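Local coordinates for protein putative glucarate dehydratase (Pseudomonas fluorescens, PDB 4IT1) that probably catalyses the magnesium-dependent dehydration of D-glucarate to 5-dehydro-4-deoxy-D-glucarate, as a member of the mandelate racemase/muconate lactonizing enzyme family, at residues Pro38-Ile46 with Lys213-Pro221; Ala168-Gln176 with Gly188-Gln199. All blocks are in the same frame, centred on the assembly; numbering follows the deposited sequence.

The two contacts lie with their centres about 10 Å apart and meet along neighbouring parallel strands, 163-170 and 212-215. Two probable backbone hydrogen bonds join them: Lys215 N to Leu170 O at 2.7 Å and Lys213 O to Leu170 N at 2.8 Å. Along the chain, contact 2 is nested inside the loop that contact 1 closes. Contact 1 places Lys215, the predicted proton acceptor, with its side chain about 4 Å from the bound magnesium ion. From contact 2, Tyr169 hydrogen-bonds to Lys215 NZ, and the Phe171 side chain comes about 4 Å from the tartrate, so both contacts border the same pocket.

Contact 1. Residues Pro38-Ile46 with Lys213-Pro221; sequences PPLLNASGI and KLKAGTLPP. With TLA (L(+)-tartaric acid), chain F.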
loop_
_atom_site.group_PDB
_atom_site.type_symbol
_atom_site.label_atom_id
_atom_site.label_comp_id
_atom_site.label_asym_id
_atom_site.label_seq_id
_atom_site.Cartn_x
_atom_site.Cartn_y
_atom_site.Cartn_z
ATOM N N PRO A 38 15.570 24.008 -22.486
ATOM C CA PRO A 38 16.827 24.009 -23.228
ATOM C C PRO A 38 16.859 22.962 -24.353
ATOM O O PRO A 38 16.057 22.016 -24.345
ATOM C CB PRO A 38 17.881 23.664 -22.161
ATOM C CG PRO A 38 17.178 23.704 -20.846
ATOM C CD PRO A 38 15.727 23.489 -21.117
ATOM N N PRO A 39 17.782 23.133 -25.322
ATOM C CA PRO A 39 18.012 22.129 -26.366
ATOM C C PRO A 39 18.638 20.850 -25.808
ATOM O O PRO A 39 19.741 20.458 -26.223
ATOM C CB PRO A 39 18.982 22.840 -27.326
ATOM C CG PRO A 39 19.660 23.882 -26.483
ATOM C CD PRO A 39 18.584 24.351 -25.551
ATOM N N LEU A 40 17.934 20.204 -24.880
ATOM C CA LEU A 40 18.447 18.994 -24.225
ATOM C C LEU A 40 18.354 17.762 -25.133
ATOM O O LEU A 40 17.284 17.433 -25.640
ATOM C CB LEU A 40 17.718 18.755 -22.895
ATOM C CG LEU A 40 17.737 19.931 -21.901
ATOM C CD1 LEU A 40 16.875 19.655 -20.677
ATOM C CD2 LEU A 40 19.167 20.292 -21.499
ATOM N N LEU A 41 19.492 17.102 -25.333
ATOM C CA LEU A 41 19.590 15.908 -26.165
ATOM C C LEU A 41 19.266 14.638 -25.386
ATOM O O LEU A 41 19.648 14.503 -24.219
ATOM C CB LEU A 41 21.004 15.782 -26.728
ATOM C CG LEU A 41 21.462 16.742 -27.825
ATOM C CD1 LEU A 41 22.953 16.569 -28.068
ATOM C CD2 LEU A 41 20.683 16.503 -29.111
ATOM N N ASN A 42 18.564 13.710 -26.036
ATOM C CA ASN A 42 18.280 12.395 -25.453
ATOM C C ASN A 42 18.281 11.273 -26.501
ATOM O O ASN A 42 18.631 11.503 -27.659
ATOM C CB ASN A 42 16.970 12.419 -24.657
ATOM C CG ASN A 42 15.746 12.590 -25.539
ATOM O OD1 ASN A 42 15.700 12.090 -26.664
ATOM N ND2 ASN A 42 14.741 13.282 -25.024
ATOM N N ALA A 43 17.882 10.071 -26.088
ATOM C CA ALA A 43 17.871 8.902 -26.966
ATOM C C ALA A 43 16.999 9.109 -28.214
ATOM O O ALA A 43 17.442 8.840 -29.326
ATOM C CB ALA A 43 17.413 7.672 -26.194
ATOM N N SER A 44 15.783 9.608 -27.994
ATOM C CA SER A 44 14.778 9.850 -29.025
ATOM C C SER A 44 15.101 11.012 -29.972
ATOM O O SER A 44 14.728 10.987 -31.150
ATOM C CB SER A 44 13.429 10.115 -28.356
ATOM O OG SER A 44 12.956 8.952 -27.705
ATOM N N GLY A 45 15.771 12.036 -29.454
ATOM C CA GLY A 45 16.157 13.184 -30.265
ATOM C C GLY A 45 16.599 14.376 -29.441
ATOM O O GLY A 45 17.688 14.362 -28.857
ATOM N N ILE A 46 15.751 15.406 -29.399
ATOM C CA ILE A 46 16.075 16.662 -28.726
ATOM C C ILE A 46 14.816 17.410 -28.322
ATOM O O ILE A 46 13.811 17.397 -29.036
ATOM C CB ILE A 46 16.953 17.592 -29.600
ATOM C CG1 ILE A 46 17.507 18.753 -28.753
ATOM C CG2 ILE A 46 16.166 18.114 -30.801
ATOM C CD1 ILE A 46 18.659 19.504 -29.381
ATOM N N LYS A 213 23.552 11.965 -11.998
ATOM C CA LYS A 213 22.981 11.137 -13.076
ATOM C C LYS A 213 23.132 11.788 -14.451
ATOM O O LYS A 213 22.632 12.899 -14.679
ATOM C CB LYS A 213 21.499 10.826 -12.825
ATOM C CG LYS A 213 20.861 9.988 -13.940
ATOM C CD LYS A 213 19.539 9.379 -13.517
ATOM C CE LYS A 213 19.729 8.150 -12.641
ATOM N NZ LYS A 213 18.500 7.923 -11.823
ATOM N N LEU A 214 23.800 11.089 -15.365
ATOM C CA LEU A 214 23.914 11.550 -16.750
ATOM C C LEU A 214 22.856 10.938 -17.693
ATOM O O LEU A 214 22.695 9.712 -17.751
ATOM C CB LEU A 214 25.318 11.264 -17.288
ATOM C CG LEU A 214 25.558 11.621 -18.752
ATOM C CD1 LEU A 214 25.737 13.122 -18.931
ATOM C CD2 LEU A 214 26.754 10.859 -19.300
ATOM N N LYS A 215 22.152 11.798 -18.432
ATOM C CA LYS A 215 21.258 11.354 -19.501
ATOM C C LYS A 215 22.069 10.874 -20.699
ATOM O O LYS A 215 22.701 11.677 -21.389
ATOM C CB LYS A 215 20.306 12.469 -19.931
ATOM C CG LYS A 215 19.368 12.071 -21.071
ATOM C CD LYS A 215 17.977 11.675 -20.578
ATOM C CE LYS A 215 17.968 10.359 -19.816
ATOM N NZ LYS A 215 16.649 10.106 -19.170
ATOM N N ALA A 216 22.046 9.568 -20.948
ATOM C CA ALA A 216 22.925 8.976 -21.962
ATOM C C ALA A 216 22.189 8.414 -23.185
ATOM O O ALA A 216 21.077 8.846 -23.504
ATOM C CB ALA A 216 23.825 7.924 -21.331
ATOM N N GLY A 217 22.826 7.462 -23.867
ATOM C CA GLY A 217 22.313 6.905 -25.113
ATOM C C GLY A 217 22.003 7.990 -26.123
ATOM O O GLY A 217 21.000 7.923 -26.837
ATOM N N THR A 218 22.862 9.004 -26.165
ATOM C CA THR A 218 22.667 10.149 -27.043
ATOM C C THR A 218 23.886 10.352 -27.933
ATOM O O THR A 218 23.748 10.539 -29.139
ATOM C CB THR A 218 22.375 11.435 -26.248
ATOM O OG1 THR A 218 21.330 11.185 -25.302
ATOM C CG2 THR A 218 21.933 12.537 -27.183
ATOM N N LEU A 219 25.072 10.312 -27.331
ATOM C CA LEU A 219 26.325 10.398 -28.078
ATOM C C LEU A 219 26.976 9.013 -28.167
ATOM O O LEU A 219 26.564 8.101 -27.452
ATOM C CB LEU A 219 27.261 11.433 -27.422
ATOM C CG LEU A 219 27.273 12.891 -27.934
ATOM C CD1 LEU A 219 25.892 13.482 -28.202
ATOM C CD2 LEU A 219 28.045 13.791 -26.982
ATOM N N PRO A 220 27.985 8.842 -29.041
ATOM C CA PRO A 220 28.635 7.532 -29.098
ATOM C C PRO A 220 28.968 7.000 -27.698
ATOM O O PRO A 220 29.450 7.759 -26.845
ATOM C CB PRO A 220 29.907 7.809 -29.896
ATOM C CG PRO A 220 29.524 8.931 -30.801
ATOM C CD PRO A 220 28.561 9.786 -30.021
ATOM N N PRO A 221 28.671 5.710 -27.449
ATOM C CA PRO A 221 28.809 5.189 -26.090
ATOM C C PRO A 221 30.246 5.242 -25.528
ATOM O O PRO A 221 30.409 5.510 -24.342
ATOM C CB PRO A 221 28.248 3.751 -26.184
ATOM C CG PRO A 221 28.143 3.442 -27.642
ATOM C CD PRO A 221 27.990 4.758 -28.349
HETATM O O1 TLA F . 13.018 10.089 -19.059
HETATM O O11 TLA F . 12.497 9.647 -21.107
HETATM C C1 TLA F . 12.759 10.447 -20.205
HETATM C C2 TLA F . 12.786 11.897 -20.507
HETATM O O2 TLA F . 12.114 12.084 -21.720
HETATM C C3 TLA F . 14.220 12.304 -20.712
HETATM O O3 TLA F . 14.782 11.452 -21.689
HETATM C C4 TLA F . 14.238 13.684 -21.258
HETATM O O4 TLA F . 13.464 14.502 -20.770
HETATM O O41 TLA F . 14.976 13.923 -22.199
HETATM O O HOH W 1 22.199 14.005 -23.025
HETATM O O HOH W 2 18.460 9.160 -23.205
#
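Thr218 makes the tightest apolar contact between Pro38-Ile46 and Lys213-Pro221: its CG2 meets Leu41 CB at 3.4 Å, closer than usual van der Waals separation. The threonine methyl lies anti to the backbone N (chi1 -50° for OG1), which turns it to Leu41 while OG1 faces the Asn42 backbone. Further out, Leu41 CD1 approaches Leu219 CD1, a looser pairing of methyl groups.

Among polar contacts, Ala43 CA approaches Gly217 O at 3.3 Å in a CA-H...O contact with an angle of 147° at the hydrogen. Thr218 OG1 turns back on its own segment, donating to Ala216 O at 3.0 Å from well above that carbonyl's plane. Water supplies the conventional bonds between the segments. One molecule donates to both Leu41 O and Lys215 O; another accepts from Ala43 N and donates to Ala216 O at 2.7 Å.

The ligand forms a third link. Asn42 ND2 donates to tartrate O41 at 2.9 Å with an N-H...O angle of 165°, and it also hydrogen-bonds to Asp428 OD2. At the other end of the amide, OD1 accepts from Gly45 N at 2.8 Å, an Asx motif that anchors the group. Lys215 reaches the tartrate from its own strand: CD lies 3.4 Å from O3, and the bond from NZ to O3 is weak. NZ is further held by Tyr169 OH and, weakly, by Asp243 OD2.

Geometrically, a loop of the N-terminal capping domain is thus seated at the C-terminal end of barrel strand 212-215. Such an interface, with the pocket between cap and barrel, is characteristic of the enolase superfamily; here it contains tartrate, probably from the crystallisation liquor, beside the predicted catalytic lysine.

Contact 2. Residues Ala168-Gln176 with Gly188-Gln199; sequences AYLFFKYAQ and GEALNEQQIVAQ
Gln199 reaches from helix 193-199 to the backbone of Phe171 and grips it at two points. Its CG is anti to the backbone N (chi1 -175°) and the chain stays extended, carrying the amide across to the Phe171 backbone. There NE2 donates to Phe171 O at 2.8 Å, nearly along the C=O axis, while OE1 accepts from Phe171 N at 3.2 Å in the carbonyl plane, on a lone pair. The pair of bonds fixes which way the amide is turned.

Ile196, one turn earlier, is the central bump. Its two branches part: CG2 packs against Leu170 CD1, while the longer branch lays CG1 beside Phe172 CE1 at 3.8 Å and ends with CD1 against Phe171 O. The Ile196 and Phe172 side chains cross at about a right angle. Ala190 O lies in the Phe172 ring plane at its edge, 3.4 Å from CD1, so helix and loop both meet the CD1-CE1 side of the ring.

Further along the chain, Lys173 and Ala190 form a single antiparallel hydrogen-bonded bridge, Lys173 N to Ala190 O and Ala190 N to Lys173 O, each 3.0 Å. Leu191 wedges in beside it: CD2 rests on Lys173 O at 3.4 Å, and CD1 comes to the edge of the Tyr174 ring. The Lys173 chain bends at chi3 and chi4, curling NZ onto Gly188 O at 2.7 Å and Tyr174 O; Asp185 adds a salt bridge. Nearby, Ala175 CB meets Glu189 CB.

An Asn192-Gln195 capping box starts the helix, whose short axis runs 9.9 Å from that of strand 168-170 at 155°. Strand 163-170, helix 193-207 and parallel neighbour strand 212-215 form a beta-alpha-beta crossover, the repeating unit of the family's modified TIM barrel.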
loop_
_atom_site.group_PDB
_atom_site.type_symbol
_atom_site.label_atom_id
_atom_site.label_comp_id
_atom_site.label_asym_id
_atom_site.label_seq_id
_atom_site.Cartn_x
_atom_site.Cartn_y
_atom_site.Cartn_z
ATOM N N ALA A 168 22.180 15.578 -9.358
ATOM C CA ALA A 168 22.280 16.525 -10.450
ATOM C C ALA A 168 22.002 15.749 -11.729
ATOM O O ALA A 168 22.735 14.802 -12.046
ATOM C CB ALA A 168 23.673 17.132 -10.488
ATOM N N TYR A 169 20.935 16.123 -12.439
ATOM C CA TYR A 169 20.592 15.471 -13.711
ATOM C C TYR A 169 21.267 16.175 -14.894
ATOM O O TYR A 169 20.811 17.226 -15.345
ATOM C CB TYR A 169 19.068 15.379 -13.915
ATOM C CG TYR A 169 18.617 14.032 -14.496
ATOM C CD1 TYR A 169 19.323 13.419 -15.543
ATOM C CD2 TYR A 169 17.495 13.369 -13.988
ATOM C CE1 TYR A 169 18.932 12.192 -16.054
ATOM C CE2 TYR A 169 17.094 12.138 -14.504
ATOM C CZ TYR A 169 17.816 11.559 -15.538
ATOM O OH TYR A 169 17.432 10.343 -16.060
ATOM N N LEU A 170 22.358 15.579 -15.376
ATOM C CA LEU A 170 23.159 16.129 -16.463
ATOM C C LEU A 170 22.706 15.672 -17.852
ATOM O O LEU A 170 22.375 14.496 -18.060
ATOM C CB LEU A 170 24.621 15.713 -16.304
ATOM C CG LEU A 170 25.399 15.974 -15.017
ATOM C CD1 LEU A 170 26.869 15.651 -15.265
ATOM C CD2 LEU A 170 25.218 17.407 -14.549
ATOM N N PHE A 171 22.756 16.605 -18.802
ATOM C CA PHE A 171 22.383 16.365 -20.192
ATOM C C PHE A 171 23.465 16.860 -21.128
ATOM O O PHE A 171 24.119 17.867 -20.853
ATOM C CB PHE A 171 21.118 17.143 -20.538
ATOM C CG PHE A 171 19.870 16.566 -19.959
ATOM C CD1 PHE A 171 19.484 16.872 -18.659
ATOM C CD2 PHE A 171 19.057 15.734 -20.724
ATOM C CE1 PHE A 171 18.315 16.350 -18.124
ATOM C CE2 PHE A 171 17.885 15.210 -20.196
ATOM C CZ PHE A 171 17.514 15.515 -18.892
ATOM N N PHE A 172 23.641 16.165 -22.244
ATOM C CA PHE A 172 24.288 16.775 -23.390
ATOM C C PHE A 172 23.275 17.737 -24.009
ATOM O O PHE A 172 22.062 17.505 -23.938
ATOM C CB PHE A 172 24.750 15.724 -24.387
ATOM C CG PHE A 172 25.773 14.778 -23.827
ATOM C CD1 PHE A 172 27.119 15.129 -23.790
ATOM C CD2 PHE A 172 25.394 13.540 -23.319
ATOM C CE1 PHE A 172 28.072 14.260 -23.268
ATOM C CE2 PHE A 172 26.342 12.664 -22.802
ATOM C CZ PHE A 172 27.684 13.025 -22.774
ATOM N N LYS A 173 23.769 18.844 -24.559
ATOM C CA LYS A 173 22.904 19.846 -25.174
ATOM C C LYS A 173 23.647 20.611 -26.260
ATOM O O LYS A 173 24.882 20.648 -26.267
ATOM C CB LYS A 173 22.316 20.807 -24.119
ATOM C CG LYS A 173 23.315 21.769 -23.468
ATOM C CD LYS A 173 22.700 22.547 -22.305
ATOM C CE LYS A 173 21.727 23.631 -22.763
ATOM N NZ LYS A 173 22.384 24.692 -23.584
ATOM N N TYR A 174 22.888 21.191 -27.191
ATOM C CA TYR A 174 23.431 22.154 -28.148
ATOM C C TYR A 174 23.451 23.523 -27.478
ATOM O O TYR A 174 22.749 23.743 -26.485
ATOM C CB TYR A 174 22.589 22.218 -29.435
ATOM C CG TYR A 174 22.640 20.979 -30.313
ATOM C CD1 TYR A 174 23.831 20.272 -30.504
ATOM C CD2 TYR A 174 21.500 20.535 -30.985
ATOM C CE1 TYR A 174 23.875 19.144 -31.313
ATOM C CE2 TYR A 174 21.535 19.410 -31.801
ATOM C CZ TYR A 174 22.723 18.717 -31.961
ATOM O OH TYR A 174 22.767 17.600 -32.766
ATOM N N ALA A 175 24.243 24.441 -28.027
ATOM C CA ALA A 175 24.325 25.803 -27.509
ATOM C C ALA A 175 22.971 26.513 -27.584
ATOM O O ALA A 175 22.603 27.263 -26.683
ATOM C CB ALA A 175 25.388 26.590 -28.263
ATOM N N GLN A 176 22.226 26.251 -28.654
ATOM C CA GLN A 176 20.954 26.929 -28.889
ATOM C C GLN A 176 19.986 26.087 -29.715
ATOM O O GLN A 176 20.402 25.234 -30.508
ATOM C CB GLN A 176 21.189 28.267 -29.605
ATOM C CG GLN A 176 22.030 28.151 -30.870
ATOM C CD GLN A 176 21.993 29.400 -31.732
ATOM O OE1 GLN A 176 23.028 30.014 -31.988
ATOM N NE2 GLN A 176 20.800 29.777 -32.192
ATOM N N GLY A 188 25.174 27.212 -22.290
ATOM C CA GLY A 188 26.097 26.923 -23.392
ATOM C C GLY A 188 25.973 25.474 -23.840
ATOM O O GLY A 188 25.102 24.740 -23.363
ATOM N N GLU A 189 26.844 25.054 -24.753
ATOM C CA GLU A 189 26.778 23.700 -25.279
ATOM C C GLU A 189 27.492 22.705 -24.369
ATOM O O GLU A 189 28.358 23.077 -23.571
ATOM C CB GLU A 189 27.301 23.626 -26.722
ATOM C CG GLU A 189 28.813 23.557 -26.878
ATOM C CD GLU A 189 29.248 23.161 -28.281
ATOM O OE1 GLU A 189 28.466 23.360 -29.238
ATOM O OE2 GLU A 189 30.381 22.654 -28.432
ATOM N N ALA A 190 27.108 21.438 -24.495
ATOM C CA ALA A 190 27.688 20.364 -23.709
ATOM C C ALA A 190 27.751 19.099 -24.554
ATOM O O ALA A 190 26.776 18.355 -24.655
ATOM C CB ALA A 190 26.879 20.139 -22.436
ATOM N N LEU A 191 28.909 18.876 -25.169
ATOM C CA LEU A 191 29.109 17.773 -26.092
ATOM C C LEU A 191 30.473 17.107 -25.895
ATOM O O LEU A 191 30.859 16.227 -26.674
ATOM C CB LEU A 191 28.961 18.258 -27.541
ATOM C CG LEU A 191 27.686 19.022 -27.933
ATOM C CD1 LEU A 191 27.840 19.674 -29.303
ATOM C CD2 LEU A 191 26.450 18.129 -27.880
ATOM N N ASN A 192 31.207 17.542 -24.872
ATOM C CA ASN A 192 32.423 16.840 -24.442
ATOM C C ASN A 192 32.610 16.821 -22.920
ATOM O O ASN A 192 31.867 17.481 -22.178
ATOM C CB ASN A 192 33.682 17.340 -25.183
ATOM C CG ASN A 192 34.047 18.783 -24.855
ATOM O OD1 ASN A 192 33.621 19.353 -23.843
ATOM N ND2 ASN A 192 34.865 19.376 -25.714
ATOM N N GLU A 193 33.599 16.052 -22.468
ATOM C CA GLU A 193 33.834 15.831 -21.042
ATOM C C GLU A 193 34.024 17.142 -20.291
ATOM O O GLU A 193 33.438 17.339 -19.223
ATOM C CB GLU A 193 34.995 14.851 -20.797
ATOM C CG GLU A 193 36.192 14.954 -21.733
ATOM C CD GLU A 193 35.961 14.283 -23.078
ATOM O OE1 GLU A 193 35.164 14.812 -23.878
ATOM O OE2 GLU A 193 36.596 13.242 -23.349
ATOM N N GLN A 194 34.812 18.041 -20.875
ATOM C CA GLN A 194 35.064 19.364 -20.307
ATOM C C GLN A 194 33.777 20.147 -20.032
ATOM O O GLN A 194 33.592 20.692 -18.942
ATOM C CB GLN A 194 35.981 20.155 -21.238
ATOM C CG GLN A 194 36.544 21.432 -20.642
ATOM C CD GLN A 194 37.718 21.970 -21.435
ATOM O OE1 GLN A 194 38.588 21.215 -21.874
ATOM N NE2 GLN A 194 37.754 23.285 -21.617
ATOM N N GLN A 195 32.882 20.177 -21.015
ATOM C CA GLN A 195 31.650 20.964 -20.927
ATOM C C GLN A 195 30.634 20.335 -19.977
ATOM O O GLN A 195 29.827 21.041 -19.361
ATOM C CB GLN A 195 31.032 21.136 -22.317
ATOM C CG GLN A 195 31.903 21.898 -23.303
ATOM C CD GLN A 195 31.578 21.588 -24.756
ATOM O OE1 GLN A 195 31.232 20.459 -25.111
ATOM N NE2 GLN A 195 31.708 22.591 -25.611
ATOM N N ILE A 196 30.671 19.006 -19.880
ATOM C CA ILE A 196 29.802 18.263 -18.960
ATOM C C ILE A 196 30.268 18.427 -17.510
ATOM O O ILE A 196 29.462 18.742 -16.627
ATOM C CB ILE A 196 29.650 16.769 -19.377
ATOM C CG1 ILE A 196 28.446 16.595 -20.315
ATOM C CG2 ILE A 196 29.469 15.853 -18.172
ATOM C CD1 ILE A 196 27.094 16.872 -19.676
ATOM N N VAL A 197 31.572 18.233 -17.287
ATOM C CA VAL A 197 32.196 18.466 -15.977
ATOM C C VAL A 197 31.819 19.858 -15.469
ATOM O O VAL A 197 31.328 20.011 -14.347
ATOM C CB VAL A 197 33.733 18.286 -16.038
ATOM C CG1 VAL A 197 34.417 18.914 -14.828
ATOM C CG2 VAL A 197 34.095 16.808 -16.141
ATOM N N ALA A 198 32.014 20.852 -16.331
ATOM C CA ALA A 198 31.630 22.233 -16.061
ATOM C C ALA A 198 30.137 22.381 -15.754
ATOM O O ALA A 198 29.760 23.154 -14.872
ATOM C CB ALA A 198 32.019 23.112 -17.236
ATOM N N GLN A 199 29.294 21.638 -16.471
ATOM C CA GLN A 199 27.845 21.716 -16.267
ATOM C C GLN A 199 27.453 21.185 -14.881
ATOM O O GLN A 199 26.596 21.759 -14.199
ATOM C CB GLN A 199 27.092 20.964 -17.376
ATOM C CG GLN A 199 25.575 21.093 -17.292
ATOM C CD GLN A 199 24.834 20.078 -18.152
ATOM O OE1 GLN A 199 24.092 19.233 -17.640
ATOM N NE2 GLN A 199 25.026 20.158 -19.465
#